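Side-chain contacts in tripeptidase (Staphylococcus aureus subsp. aureus, PDB 3RZA), which probably hydrolyses tripeptides as a metal-dependent exopeptidase of the M20/M25/M40 peptidase family, with zinc and calcium ions bound in this crystal: residues R25-N28 against T29-L33; M99-V102 against V103-N107; S38-G41 against N42-T45; E370-I374 against K375-L379; K170-S174 against E175-A179. All coordinates share one frame; numbering follows the deposited sequence.

Contact 1: residues R25-N28 against T29-L33; sequences RLLN and TFLEL
Phe30 touches the preceding helical turn with its root, not its ring: CB rests 3.5 Å from Leu27 O, while CG swings anti to the backbone N (chi1 177°) and carries the flat ring away from residues 25-28. Leu377 CD2 and Met372 CB approach one and the same face of that ring, the latter displaced toward the CZ end; Leu126 and Ile118 also touch it. A second flat group, the guanidinium of Arg25, likewise points off the turn, held in salt bridges by Glu139 through NH2 and Glu146 through NH1. The carboxylate of Glu32 pairs with Lys53. Between side chains of the two halves the contact is aliphatic. Leu27 and Leu31, one turn apart, cross obliquely, CD1 of Leu27 meeting CD1 of Leu31 at 3.9 Å. With CG beside its own backbone N (chi1 -65°), Leu31 leans back over the turn, and its CG comes to 3.3 Å from Leu27 O. Thr29 CB sits 3.5 Å from Arg25 O. Four i to i+4 bonds run underneath, from Thr29 N to Arg25 O (2.9 Å) through Glu32 N to Asn28 O (2.9 Å). Helix 23-34 thus presents Leu26 to helix 374-393, Arg25 and Leu33 to helix 128-147, and the row Leu27, Phe30, Leu31 to Ile118 of strand 117-119.

Contact 2: residues M99-V102 against V103-N107; sequences MDTV and VPAIN
Thr101 OG1 and the methyl of Ala105 meet across the bend at 3.3 Å, and the same CB lies 3.4 Å from Val102 O, so one small methyl packs against two oxygens. Those oxygens are themselves joined: Thr101 OG1 donates to Val102 O over 3.0 Å, the donor tilted 20° from the carbonyl plane. The hydroxyl reaches there because chi1 (73°) sets it between the backbone N and the carbonyl carbon, with CG2 turned off to the other side. Water 1 closes the bend, giving one proton to Thr101 OG1 (2.9 Å) and the other to Ala105 O (2.9 Å). The hydroxyl therefore works as donor and acceptor at once. Nearer the tip, Val102 CG2 lies 3.4 Å from Val103 O, and a cis peptide between Val103 and Pro104 helps turn the chain back. In the next shell Glu39 OE2 accepts from Ala105 N, the backbone of Thr101 bonds to Ser38 and Thr40, and Pro104 pairs with Ile125. Asp100 OD2 accepts from Glu163 N, and Val102, whose side chain is about 5 Å from a calcium ion, packs on Glu163, which binds calcium. The bend continues from zinc ligand His98 through the His-X-Asp sequence characteristic of M20 metallopeptidases, and it lies beside the paired zinc and calcium sites that share Asp129, probably the active site.

Contact 3: residues S38-G41 against N42-T45; sequences SETG and NEST
Glu43 folds its carboxylate back onto Gly41, where OE2 takes the Gly41 N-H at 3.0 Å with an angle of 155° at the hydrogen. Two torsions do the folding: CG lies beside the backbone N, and the chain then bends sharply at chi2 (89°). The nitrogen consequently meets OE2 from above the carboxylate plane, and OE1 comes to lie over the glycine backbone, 3.2 Å from Gly41 C. OE2 is bonded a second time, by Gly161 N, and OE1 takes the N-H of Gly73, the residue after calcium ligand Leu72; three backbone N-H groups in all hold this buried group. The backbone it braces is a type II beta turn from Glu39 to Asn42, closed by Asn42 N to Glu39 O at 2.8 Å. Gly41 takes the third place with a positive phi of 86°, the left-handed conformation that glycine adopts readily there. Thr40, at the second place, points the same way as Glu43 and runs alongside it, OG1 to OE2 at 4.0 Å. Having OG1 anti to N (chi1 -164°) carries the hydroxyl to Asp100 OD2 and Ser164 OG, which bond to it. On the other flank of the turn the Asn42 side chain starts close in, with CB 3.5 Å from Glu39 O. Ser38, just ahead of the turn, sends OG to Met99 O and Lys131 NZ.

Contact 4: residues E370-I374 against K375-L379; sequences ERMPI and KSLNL
Selenomethionine Met372 and Leu377 supply the apolar part: the CE methyl of Met372 reaches 3.9 Å from Leu377 CB and 3.5 Å from Leu377 N. A chain that leaves anti to the backbone N and bends at chi2 (61°) brings that methyl over the first helical turn. Pro373 and Ser376 add a mixed contact, CG of the Pro373 ring standing 3.5 Å from Ser376 OG. Hydrogen bonding is carried by the backbone. Pro373 O, at the N-cap position, receives Leu377 N over 3.2 Å, and Ile374 O receives Asn378 N at 3.0 Å in an almost straight bond (172°). The Ile374 and Asn378 side chains run alongside each other in the same direction, with Ile374 CG2 3.8 Å from Asn378 ND2 and Ile374 O 3.4 Å from Asn378 CG. Outside, Met372 and Leu377 both pack on Ala132 of helix 128-147, and Met372 pairs by backbone with Ile118. This is a strand-to-helix junction: strand 371-373, at an edge of a three-stranded antiparallel sheet, passes straight into helix 374-393, the axis of its opening part, 375-379, set at 62° to the strand. Just upstream, Glu370 OE2 accepts from the N-H of metal ligand Asp129, linking the junction to the metal site, probably the active centre.

Contact 5: residues K170-S174 against E175-A179; sequences KELNS and ELLDA
Asn173 reaches over the turn that follows it, starting at CB, which packs 4.0 Å from Leu176 CD1. The two side chains cross at about a right angle. CG stands anti to the backbone N (chi1 -174°), and this throws the amide forward above the next residues. There OD1 accepts Glu175 N at 3.2 Å, the donor rising 49° out of the amide carbonyl plane, and lies 3.6 Å from Glu175 CB. ND2 passes 4.1 Å from Leu176 CG and donates to water 2 over 3.2 Å. That water in turn gives a weak bond to Glu175 OE1, so one water bridges amide and carboxylate, whose planes are 80° apart. Below the side chain the backbone tightens: Leu176 N bonds to Asn173 O and Leu177 N to Ser174 O at 3.1 Å, each spanning three residues and each coming from above the carbonyl plane. On the inner side Leu172 CD2 meets Leu177 CD1 at 4.4 Å, a light touch between two leucines that both rest on Val157 of strand 154-159 and Ile348 of helix 344-348. The bond from OD1 of Asn173 to the N-H two residues on defines an Asx turn, here opening a single turn of 3-10 helix that links helix 167-171 to strand 181-184 at the protein surface.

Overall arrangement
Along the chain the order is contact 1, contact 3, contact 2, contact 5, contact 4. Two pairs touch. Contacts 1 and 4, with centres about 12 Å apart, join helix 23-34 to helix 374-393 through Leu26 and Leu377, so that the first helix of the modelled chain packs on the start of the last. Contacts 2 and 3, centres about 8 Å apart, are neighbouring loops beside the metal sites, contact 2 continuing from strand 93-98 of the large mixed sheet. Contact 5 stands apart, about 28 Å from contact 1 between centres, in the connection to strand 181-184, which lies directly beside strand 93-98. Contacts 1, 4 and 5 are thus mainly packing elsewhere in the fold.

Contact 1: residues R25-N28 against T29-L33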
loop_
_atom_site.group_PDB
_atom_site.type_symbol
_atom_site.label_atom_id
_atom_site.label_comp_id
_atom_site.label_asym_id
_atom_site.label_seq_id
_atom_site.Cartn_x
_atom_site.Cartn_y
_atom_site.Cartn_z
ATOM N N ARG A 25 21.625 -8.562 -43.368
ATOM C CA ARG A 25 20.325 -7.941 -43.653
ATOM C C ARG A 25 19.325 -8.178 -42.510
ATOM O O ARG A 25 18.599 -7.251 -42.131
ATOM C CB ARG A 25 19.745 -8.437 -44.971
ATOM C CG ARG A 25 18.441 -7.711 -45.399
ATOM C CD ARG A 25 18.045 -8.098 -46.792
ATOM N NE ARG A 25 17.767 -9.531 -46.879
ATOM C CZ ARG A 25 17.834 -10.279 -47.994
ATOM N NH1 ARG A 25 18.108 -9.740 -49.190
ATOM N NH2 ARG A 25 17.578 -11.594 -47.915
ATOM N N LEU A 26 19.299 -9.408 -41.979
ATOM C CA LEU A 26 18.460 -9.774 -40.816
ATOM C C LEU A 26 18.770 -8.890 -39.618
ATOM O O LEU A 26 17.852 -8.377 -38.974
ATOM C CB LEU A 26 18.686 -11.254 -40.429
ATOM C CG LEU A 26 17.987 -11.839 -39.184
ATOM C CD1 LEU A 26 16.499 -11.578 -39.220
ATOM C CD2 LEU A 26 18.272 -13.346 -39.066
ATOM N N LEU A 27 20.068 -8.760 -39.312
ATOM C CA LEU A 27 20.542 -7.913 -38.206
ATOM C C LEU A 27 20.121 -6.447 -38.396
ATOM O O LEU A 27 19.608 -5.844 -37.477
ATOM C CB LEU A 27 22.088 -8.032 -38.045
ATOM C CG LEU A 27 22.812 -7.146 -37.007
ATOM C CD1 LEU A 27 22.171 -7.253 -35.661
ATOM C CD2 LEU A 27 24.344 -7.496 -36.946
ATOM N N ASN A 28 20.315 -5.904 -39.591
ATOM C CA ASN A 28 19.893 -4.528 -39.895
ATOM C C ASN A 28 18.383 -4.323 -39.751
ATOM O O ASN A 28 17.963 -3.321 -39.190
ATOM C CB ASN A 28 20.355 -4.090 -41.301
ATOM C CG ASN A 28 21.885 -4.007 -41.431
ATOM O OD1 ASN A 28 22.609 -3.907 -40.449
ATOM N ND2 ASN A 28 22.362 -4.044 -42.657
ATOM N N THR A 29 17.590 -5.302 -40.196
ATOM C CA THR A 29 16.123 -5.273 -40.027
ATOM C C THR A 29 15.715 -5.281 -38.565
ATOM O O THR A 29 14.868 -4.494 -38.158
ATOM C CB THR A 29 15.457 -6.441 -40.766
ATOM O OG1 THR A 29 15.739 -6.311 -42.156
ATOM C CG2 THR A 29 13.925 -6.466 -40.548
ATOM N N PHE A 30 16.369 -6.118 -37.769
ATOM C CA PHE A 30 16.124 -6.154 -36.322
ATOM C C PHE A 30 16.441 -4.802 -35.678
ATOM O O PHE A 30 15.651 -4.301 -34.889
ATOM C CB PHE A 30 16.970 -7.255 -35.665
ATOM C CG PHE A 30 16.834 -7.310 -34.187
ATOM C CD1 PHE A 30 15.632 -7.680 -33.624
ATOM C CD2 PHE A 30 17.881 -6.951 -33.350
ATOM C CE1 PHE A 30 15.457 -7.717 -32.289
ATOM C CE2 PHE A 30 17.712 -6.992 -31.947
ATOM C CZ PHE A 30 16.508 -7.389 -31.423
ATOM N N LEU A 31 17.605 -4.228 -36.024
ATOM C CA LEU A 31 18.034 -2.946 -35.450
ATOM C C LEU A 31 17.072 -1.811 -35.844
ATOM O O LEU A 31 16.699 -0.988 -35.003
ATOM C CB LEU A 31 19.495 -2.616 -35.836
ATOM C CG LEU A 31 20.591 -3.567 -35.288
ATOM C CD1 LEU A 31 21.933 -3.327 -35.966
ATOM C CD2 LEU A 31 20.746 -3.498 -33.780
ATOM N N GLU A 32 16.617 -1.825 -37.093
ATOM C CA GLU A 32 15.624 -0.869 -37.574
ATOM C C GLU A 32 14.334 -0.892 -36.733
ATOM O O GLU A 32 13.839 0.171 -36.305
ATOM C CB GLU A 32 15.290 -1.144 -39.053
ATOM C CG GLU A 32 14.489 -0.021 -39.733
ATOM C CD GLU A 32 14.016 -0.363 -41.136
ATOM O OE1 GLU A 32 14.487 -1.380 -41.726
ATOM O OE2 GLU A 32 13.167 0.410 -41.654
ATOM N N LEU A 33 13.822 -2.101 -36.475
ATOM C CA LEU A 33 12.552 -2.268 -35.780
ATOM C C LEU A 33 12.601 -1.870 -34.311
ATOM O O LEU A 33 11.653 -1.235 -33.837
ATOM C CB LEU A 33 12.012 -3.690 -35.915
ATOM C CG LEU A 33 11.570 -4.165 -37.295
ATOM C CD1 LEU A 33 11.211 -5.636 -37.195
ATOM C CD2 LEU A 33 10.390 -3.359 -37.839
#

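Contact 2: residues M99-V102 against V103-N107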
loop_
_atom_site.group_PDB
_atom_site.type_symbol
_atom_site.label_atom_id
_atom_site.label_comp_id
_atom_site.label_asym_id
_atom_site.label_seq_id
_atom_site.Cartn_x
_atom_site.Cartn_y
_atom_site.Cartn_z
HETATM N N MSE A 99 3.781 -6.618 -32.379
HETATM C CA MSE A 99 4.547 -5.409 -32.710
HETATM C C MSE A 99 4.817 -4.496 -31.505
HETATM O O MSE A 99 5.645 -3.571 -31.608
HETATM C CB MSE A 99 3.854 -4.646 -33.836
HETATM C CG MSE A 99 2.652 -3.848 -33.441
HETATM SE SE MSE A 99 1.794 -3.128 -34.966
HETATM C CE MSE A 99 0.883 -4.751 -35.564
ATOM N N ASP A 100 4.107 -4.727 -30.387
ATOM C CA ASP A 100 4.300 -3.938 -29.159
ATOM C C ASP A 100 5.393 -4.515 -28.228
ATOM O O ASP A 100 5.708 -5.699 -28.277
ATOM C CB ASP A 100 2.991 -3.744 -28.372
ATOM C CG ASP A 100 2.399 -5.066 -27.828
ATOM O OD1 ASP A 100 2.371 -6.060 -28.579
ATOM O OD2 ASP A 100 1.941 -5.098 -26.668
ATOM N N THR A 101 5.954 -3.635 -27.395
ATOM C CA THR A 101 6.903 -4.000 -26.346
ATOM C C THR A 101 6.379 -3.507 -24.994
ATOM O O THR A 101 5.494 -2.651 -24.937
ATOM C CB THR A 101 8.246 -3.335 -26.590
ATOM O OG1 THR A 101 8.126 -1.938 -26.296
ATOM C CG2 THR A 101 8.676 -3.505 -28.008
ATOM N N VAL A 102 6.973 -4.006 -23.905
ATOM C CA VAL A 102 6.714 -3.432 -22.564
ATOM C C VAL A 102 7.383 -2.059 -22.435
ATOM O O VAL A 102 8.091 -1.601 -23.361
ATOM C CB VAL A 102 7.184 -4.347 -21.403
ATOM C CG1 VAL A 102 6.546 -5.752 -21.519
ATOM C CG2 VAL A 102 8.710 -4.408 -21.334
ATOM N N VAL A 103 7.080 -1.386 -21.322
ATOM C CA VAL A 103 7.748 -0.153 -20.884
ATOM C C VAL A 103 9.009 -0.546 -20.065
ATOM O O VAL A 103 9.004 -1.589 -19.435
ATOM C CB VAL A 103 6.744 0.696 -20.006
ATOM C CG1 VAL A 103 7.406 1.901 -19.366
ATOM C CG2 VAL A 103 5.536 1.144 -20.860
ATOM N N PRO A 104 10.104 0.281 -20.076
ATOM C CA PRO A 104 10.389 1.488 -20.863
ATOM C C PRO A 104 11.051 1.135 -22.167
ATOM O O PRO A 104 12.065 0.446 -22.155
ATOM C CB PRO A 104 11.357 2.273 -19.967
ATOM C CG PRO A 104 12.062 1.235 -19.158
ATOM C CD PRO A 104 11.161 0.036 -19.065
ATOM N N ALA A 105 10.477 1.603 -23.277
ATOM C CA ALA A 105 11.029 1.358 -24.620
ATOM C C ALA A 105 10.800 2.551 -25.553
ATOM O O ALA A 105 10.374 2.379 -26.715
ATOM C CB ALA A 105 10.426 0.106 -25.192
ATOM N N ILE A 106 11.076 3.752 -25.026
ATOM C CA ILE A 106 11.140 4.970 -25.804
ATOM C C ILE A 106 12.613 5.259 -26.033
ATOM O O ILE A 106 13.407 5.252 -25.072
ATOM C CB ILE A 106 10.433 6.167 -25.102
ATOM C CG1 ILE A 106 8.897 5.961 -25.120
ATOM C CG2 ILE A 106 10.813 7.530 -25.798
ATOM C CD1 ILE A 106 8.128 6.618 -23.921
ATOM N N ASN A 107 12.985 5.457 -27.309
ATOM C CA ASN A 107 14.331 5.867 -27.697
ATOM C C ASN A 107 15.356 4.751 -27.397
ATOM O O ASN A 107 16.374 4.976 -26.734
ATOM C CB ASN A 107 14.670 7.214 -27.013
ATOM C CG ASN A 107 15.517 8.111 -27.863
ATOM O OD1 ASN A 107 16.424 7.660 -28.589
ATOM N ND2 ASN A 107 15.237 9.419 -27.780
HETATM O O HOH W 1 9.405 -0.013 -28.107
#

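Contact 3: residues S38-G41 against N42-T45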
loop_
_atom_site.group_PDB
_atom_site.type_symbol
_atom_site.label_atom_id
_atom_site.label_comp_id
_atom_site.label_asym_id
_atom_site.label_seq_id
_atom_site.Cartn_x
_atom_site.Cartn_y
_atom_site.Cartn_z
ATOM N N SER A 38 7.380 1.319 -29.885
ATOM C CA SER A 38 6.062 0.673 -29.914
ATOM C C SER A 38 5.686 0.133 -28.524
ATOM O O SER A 38 5.325 -1.044 -28.371
ATOM C CB SER A 38 6.040 -0.447 -30.959
ATOM O OG SER A 38 6.999 -1.440 -30.655
ATOM N N GLU A 39 5.727 1.008 -27.514
ATOM C CA GLU A 39 5.281 0.622 -26.163
ATOM C C GLU A 39 3.830 0.238 -26.261
ATOM O O GLU A 39 3.093 0.842 -27.044
ATOM C CB GLU A 39 5.448 1.772 -25.164
ATOM C CG GLU A 39 6.905 2.097 -24.800
ATOM C CD GLU A 39 7.034 3.146 -23.681
ATOM O OE1 GLU A 39 6.178 4.050 -23.598
ATOM O OE2 GLU A 39 8.018 3.080 -22.910
ATOM N N THR A 40 3.423 -0.786 -25.508
ATOM C CA THR A 40 2.070 -1.368 -25.634
ATOM C C THR A 40 0.997 -0.299 -25.451
ATOM O O THR A 40 1.137 0.600 -24.614
ATOM C CB THR A 40 1.880 -2.582 -24.649
ATOM O OG1 THR A 40 0.733 -3.366 -25.020
ATOM C CG2 THR A 40 1.767 -2.135 -23.191
ATOM N N GLY A 41 -0.009 -0.341 -26.316
ATOM C CA GLY A 41 -0.989 0.726 -26.440
ATOM C C GLY A 41 -0.660 1.894 -27.360
ATOM O O GLY A 41 -1.574 2.632 -27.729
ATOM N N ASN A 42 0.616 2.057 -27.745
ATOM C CA ASN A 42 1.067 3.141 -28.632
ATOM C C ASN A 42 1.733 2.582 -29.882
ATOM O O ASN A 42 2.840 2.996 -30.261
ATOM C CB ASN A 42 2.015 4.086 -27.884
ATOM C CG ASN A 42 1.326 4.847 -26.759
ATOM O OD1 ASN A 42 0.108 5.030 -26.761
ATOM N ND2 ASN A 42 2.114 5.311 -25.796
ATOM N N GLU A 43 1.014 1.675 -30.544
ATOM C CA GLU A 43 1.494 0.960 -31.731
ATOM C C GLU A 43 1.282 1.762 -33.034
ATOM O O GLU A 43 1.698 1.300 -34.083
ATOM C CB GLU A 43 0.775 -0.404 -31.894
ATOM C CG GLU A 43 0.964 -1.401 -30.751
ATOM C CD GLU A 43 -0.059 -1.287 -29.624
ATOM O OE1 GLU A 43 -0.834 -0.326 -29.599
ATOM O OE2 GLU A 43 -0.058 -2.158 -28.725
ATOM N N SER A 44 0.644 2.943 -32.965
ATOM C CA SER A 44 0.246 3.719 -34.163
ATOM C C SER A 44 1.375 4.145 -35.119
ATOM O O SER A 44 1.118 4.371 -36.295
ATOM C CB SER A 44 -0.542 4.977 -33.750
ATOM O OG SER A 44 0.274 5.884 -33.079
ATOM N N THR A 45 2.600 4.281 -34.619
ATOM C CA THR A 45 3.750 4.631 -35.468
ATOM C C THR A 45 4.363 3.415 -36.166
ATOM O O THR A 45 4.632 3.460 -37.373
ATOM C CB THR A 45 4.819 5.370 -34.681
ATOM O OG1 THR A 45 4.282 6.607 -34.233
ATOM C CG2 THR A 45 6.015 5.671 -35.551
#

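Contact 4: residues E370-I374 against K375-L379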
loop_
_atom_site.group_PDB
_atom_site.type_symbol
_atom_site.label_atom_id
_atom_site.label_comp_id
_atom_site.label_asym_id
_atom_site.label_seq_id
_atom_site.Cartn_x
_atom_site.Cartn_y
_atom_site.Cartn_z
ATOM N N GLU A 370 17.803 -6.638 -21.203
ATOM C CA GLU A 370 17.366 -7.543 -22.278
ATOM C C GLU A 370 18.415 -7.622 -23.339
ATOM O O GLU A 370 19.005 -6.608 -23.689
ATOM C CB GLU A 370 16.057 -7.086 -22.914
ATOM C CG GLU A 370 15.529 -8.020 -24.050
ATOM C CD GLU A 370 14.230 -7.536 -24.654
ATOM O OE1 GLU A 370 13.757 -6.445 -24.268
ATOM O OE2 GLU A 370 13.693 -8.237 -25.536
ATOM N N ARG A 371 18.646 -8.830 -23.847
ATOM C CA ARG A 371 19.604 -9.012 -24.931
ATOM C C ARG A 371 19.180 -10.082 -25.893
ATOM O O ARG A 371 18.373 -10.955 -25.541
ATOM C CB ARG A 371 20.998 -9.326 -24.371
ATOM C CG ARG A 371 21.099 -10.668 -23.635
ATOM C CD ARG A 371 22.477 -10.889 -23.030
ATOM N NE ARG A 371 22.619 -12.296 -22.618
ATOM C CZ ARG A 371 23.745 -12.890 -22.200
ATOM N NH1 ARG A 371 24.897 -12.217 -22.080
ATOM N NH2 ARG A 371 23.710 -14.186 -21.895
HETATM N N MSE A 372 19.750 -10.029 -27.101
HETATM C CA MSE A 372 19.443 -11.000 -28.165
HETATM C C MSE A 372 20.755 -11.588 -28.665
HETATM O O MSE A 372 21.603 -10.828 -29.152
HETATM C CB MSE A 372 18.699 -10.316 -29.312
HETATM C CG MSE A 372 18.176 -11.253 -30.382
HETATM SE SE MSE A 372 16.900 -12.538 -29.758
HETATM C CE MSE A 372 16.960 -13.795 -31.207
ATOM N N PRO A 373 20.929 -12.930 -28.570
ATOM C CA PRO A 373 22.096 -13.508 -29.237
ATOM C C PRO A 373 21.953 -13.460 -30.754
ATOM O O PRO A 373 20.898 -13.823 -31.277
ATOM C CB PRO A 373 22.121 -14.961 -28.729
ATOM C CG PRO A 373 20.961 -15.079 -27.749
ATOM C CD PRO A 373 20.059 -13.980 -27.995
ATOM N N ILE A 374 23.000 -12.997 -31.444
ATOM C CA ILE A 374 23.003 -12.924 -32.916
ATOM C C ILE A 374 22.860 -14.338 -33.508
ATOM O O ILE A 374 22.114 -14.529 -34.453
ATOM C CB ILE A 374 24.301 -12.211 -33.480
ATOM C CG1 ILE A 374 24.352 -10.727 -33.090
ATOM C CG2 ILE A 374 24.393 -12.318 -35.010
ATOM C CD1 ILE A 374 25.826 -10.124 -33.116
ATOM N N LYS A 375 23.538 -15.324 -32.916
ATOM C CA LYS A 375 23.447 -16.712 -33.396
ATOM C C LYS A 375 21.992 -17.239 -33.325
ATOM O O LYS A 375 21.540 -17.934 -34.237
ATOM C CB LYS A 375 24.404 -17.633 -32.627
ATOM C CG LYS A 375 24.396 -19.111 -33.092
ATOM C CD LYS A 375 25.435 -19.916 -32.383
ATOM C CE LYS A 375 25.436 -21.335 -32.873
ATOM N NZ LYS A 375 26.424 -22.164 -32.107
ATOM N N SER A 376 21.268 -16.870 -32.275
ATOM C CA SER A 376 19.823 -17.245 -32.144
ATOM C C SER A 376 18.910 -16.581 -33.190
ATOM O O SER A 376 17.996 -17.221 -33.730
ATOM C CB SER A 376 19.314 -16.951 -30.729
ATOM O OG SER A 376 19.964 -17.784 -29.783
ATOM N N LEU A 377 19.181 -15.309 -33.485
ATOM C CA LEU A 377 18.446 -14.593 -34.505
ATOM C C LEU A 377 18.631 -15.261 -35.871
ATOM O O LEU A 377 17.675 -15.452 -36.576
ATOM C CB LEU A 377 18.897 -13.133 -34.557
ATOM C CG LEU A 377 18.193 -12.167 -35.490
ATOM C CD1 LEU A 377 16.773 -11.889 -35.030
ATOM C CD2 LEU A 377 19.015 -10.876 -35.566
ATOM N N ASN A 378 19.874 -15.589 -36.208
ATOM C CA ASN A 378 20.200 -16.335 -37.449
ATOM C C ASN A 378 19.499 -17.688 -37.517
ATOM O O ASN A 378 18.843 -18.001 -38.510
ATOM C CB ASN A 378 21.720 -16.520 -37.584
ATOM C CG ASN A 378 22.471 -15.198 -37.767
ATOM O OD1 ASN A 378 21.897 -14.192 -38.213
ATOM N ND2 ASN A 378 23.773 -15.193 -37.406
ATOM N N LEU A 379 19.608 -18.473 -36.443
ATOM C CA LEU A 379 18.937 -19.785 -36.374
ATOM C C LEU A 379 17.412 -19.711 -36.457
ATOM O O LEU A 379 16.801 -20.604 -37.054
ATOM C CB LEU A 379 19.355 -20.575 -35.094
ATOM C CG LEU A 379 20.795 -21.118 -35.066
ATOM C CD1 LEU A 379 21.113 -21.617 -33.664
ATOM C CD2 LEU A 379 21.038 -22.243 -36.123
#

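Contact 5: residues K170-S174 against E175-A179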
loop_
_atom_site.group_PDB
_atom_site.type_symbol
_atom_site.label_atom_id
_atom_site.label_comp_id
_atom_site.label_asym_id
_atom_site.label_seq_id
_atom_site.Cartn_x
_atom_site.Cartn_y
_atom_site.Cartn_z
ATOM N N LYS A 170 -7.226 -10.909 -28.773
ATOM C CA LYS A 170 -8.642 -10.966 -28.325
ATOM C C LYS A 170 -9.610 -10.156 -29.169
ATOM O O LYS A 170 -10.801 -10.455 -29.191
ATOM C CB LYS A 170 -8.776 -10.502 -26.864
ATOM C CG LYS A 170 -8.279 -11.513 -25.861
ATOM C CD LYS A 170 -8.161 -10.939 -24.458
ATOM C CE LYS A 170 -7.695 -12.022 -23.479
ATOM N NZ LYS A 170 -7.256 -11.455 -22.204
ATOM N N GLU A 171 -9.111 -9.093 -29.801
ATOM C CA GLU A 171 -9.904 -8.258 -30.734
ATOM C C GLU A 171 -9.756 -8.682 -32.194
ATOM O O GLU A 171 -10.409 -8.109 -33.065
ATOM C CB GLU A 171 -9.493 -6.785 -30.576
ATOM C CG GLU A 171 -9.824 -6.191 -29.199
ATOM C CD GLU A 171 -11.320 -5.976 -28.991
ATOM O OE1 GLU A 171 -11.931 -5.271 -29.817
ATOM O OE2 GLU A 171 -11.875 -6.502 -28.007
ATOM N N LEU A 172 -8.916 -9.685 -32.454
ATOM C CA LEU A 172 -8.664 -10.176 -33.806
ATOM C C LEU A 172 -9.951 -10.669 -34.507
ATOM O O LEU A 172 -10.727 -11.446 -33.937
ATOM C CB LEU A 172 -7.617 -11.301 -33.768
ATOM C CG LEU A 172 -6.808 -11.672 -34.994
ATOM C CD1 LEU A 172 -6.002 -10.486 -35.518
ATOM C CD2 LEU A 172 -5.880 -12.807 -34.595
ATOM N N ASN A 173 -10.208 -10.140 -35.703
ATOM C CA ASN A 173 -11.245 -10.679 -36.569
ATOM C C ASN A 173 -10.790 -12.045 -37.102
ATOM O O ASN A 173 -10.001 -12.116 -38.030
ATOM C CB ASN A 173 -11.538 -9.708 -37.711
ATOM C CG ASN A 173 -12.715 -10.134 -38.566
ATOM O OD1 ASN A 173 -13.335 -11.192 -38.363
ATOM N ND2 ASN A 173 -13.046 -9.289 -39.532
ATOM N N SER A 174 -11.342 -13.118 -36.535
ATOM C CA SER A 174 -10.953 -14.481 -36.901
ATOM C C SER A 174 -11.357 -14.896 -38.314
ATOM O O SER A 174 -10.833 -15.865 -38.829
ATOM C CB SER A 174 -11.526 -15.492 -35.889
ATOM O OG SER A 174 -12.930 -15.615 -36.007
ATOM N N GLU A 175 -12.298 -14.184 -38.928
ATOM C CA GLU A 175 -12.667 -14.444 -40.324
ATOM C C GLU A 175 -11.615 -13.999 -41.358
ATOM O O GLU A 175 -11.656 -14.444 -42.497
ATOM C CB GLU A 175 -14.046 -13.858 -40.625
ATOM C CG GLU A 175 -15.141 -14.677 -39.932
ATOM C CD GLU A 175 -16.467 -13.987 -39.898
ATOM O OE1 GLU A 175 -17.000 -13.661 -40.994
ATOM O OE2 GLU A 175 -16.994 -13.787 -38.775
ATOM N N LEU A 176 -10.669 -13.157 -40.951
ATOM C CA LEU A 176 -9.473 -12.886 -41.745
ATOM C C LEU A 176 -8.477 -14.064 -41.782
ATOM O O LEU A 176 -7.629 -14.098 -42.668
ATOM C CB LEU A 176 -8.771 -11.617 -41.243
ATOM C CG LEU A 176 -9.568 -10.307 -41.351
ATOM C CD1 LEU A 176 -8.867 -9.157 -40.622
ATOM C CD2 LEU A 176 -9.840 -9.929 -42.826
ATOM N N LEU A 177 -8.568 -15.002 -40.824
ATOM C CA LEU A 177 -7.631 -16.121 -40.732
ATOM C C LEU A 177 -8.037 -17.266 -41.638
ATOM O O LEU A 177 -9.213 -17.557 -41.784
ATOM C CB LEU A 177 -7.518 -16.636 -39.287
ATOM C CG LEU A 177 -7.109 -15.656 -38.180
ATOM C CD1 LEU A 177 -6.706 -16.428 -36.931
ATOM C CD2 LEU A 177 -5.976 -14.724 -38.608
ATOM N N ASP A 178 -7.039 -17.928 -42.221
ATOM C CA ASP A 178 -7.248 -19.078 -43.100
ATOM C C ASP A 178 -5.970 -19.911 -43.029
ATOM O O ASP A 178 -5.020 -19.690 -43.817
ATOM C CB ASP A 178 -7.562 -18.618 -44.539
ATOM C CG ASP A 178 -7.820 -19.769 -45.488
ATOM O OD1 ASP A 178 -8.285 -20.829 -45.045
ATOM O OD2 ASP A 178 -7.585 -19.605 -46.702
ATOM N N ALA A 179 -5.921 -20.807 -42.037
ATOM C CA ALA A 179 -4.758 -21.668 -41.796
ATOM C C ALA A 179 -5.203 -22.983 -41.174
ATOM O O ALA A 179 -6.160 -23.006 -40.409
ATOM C CB ALA A 179 -3.765 -20.963 -40.876
HETATM O O HOH W 2 -15.545 -10.719 -40.874
#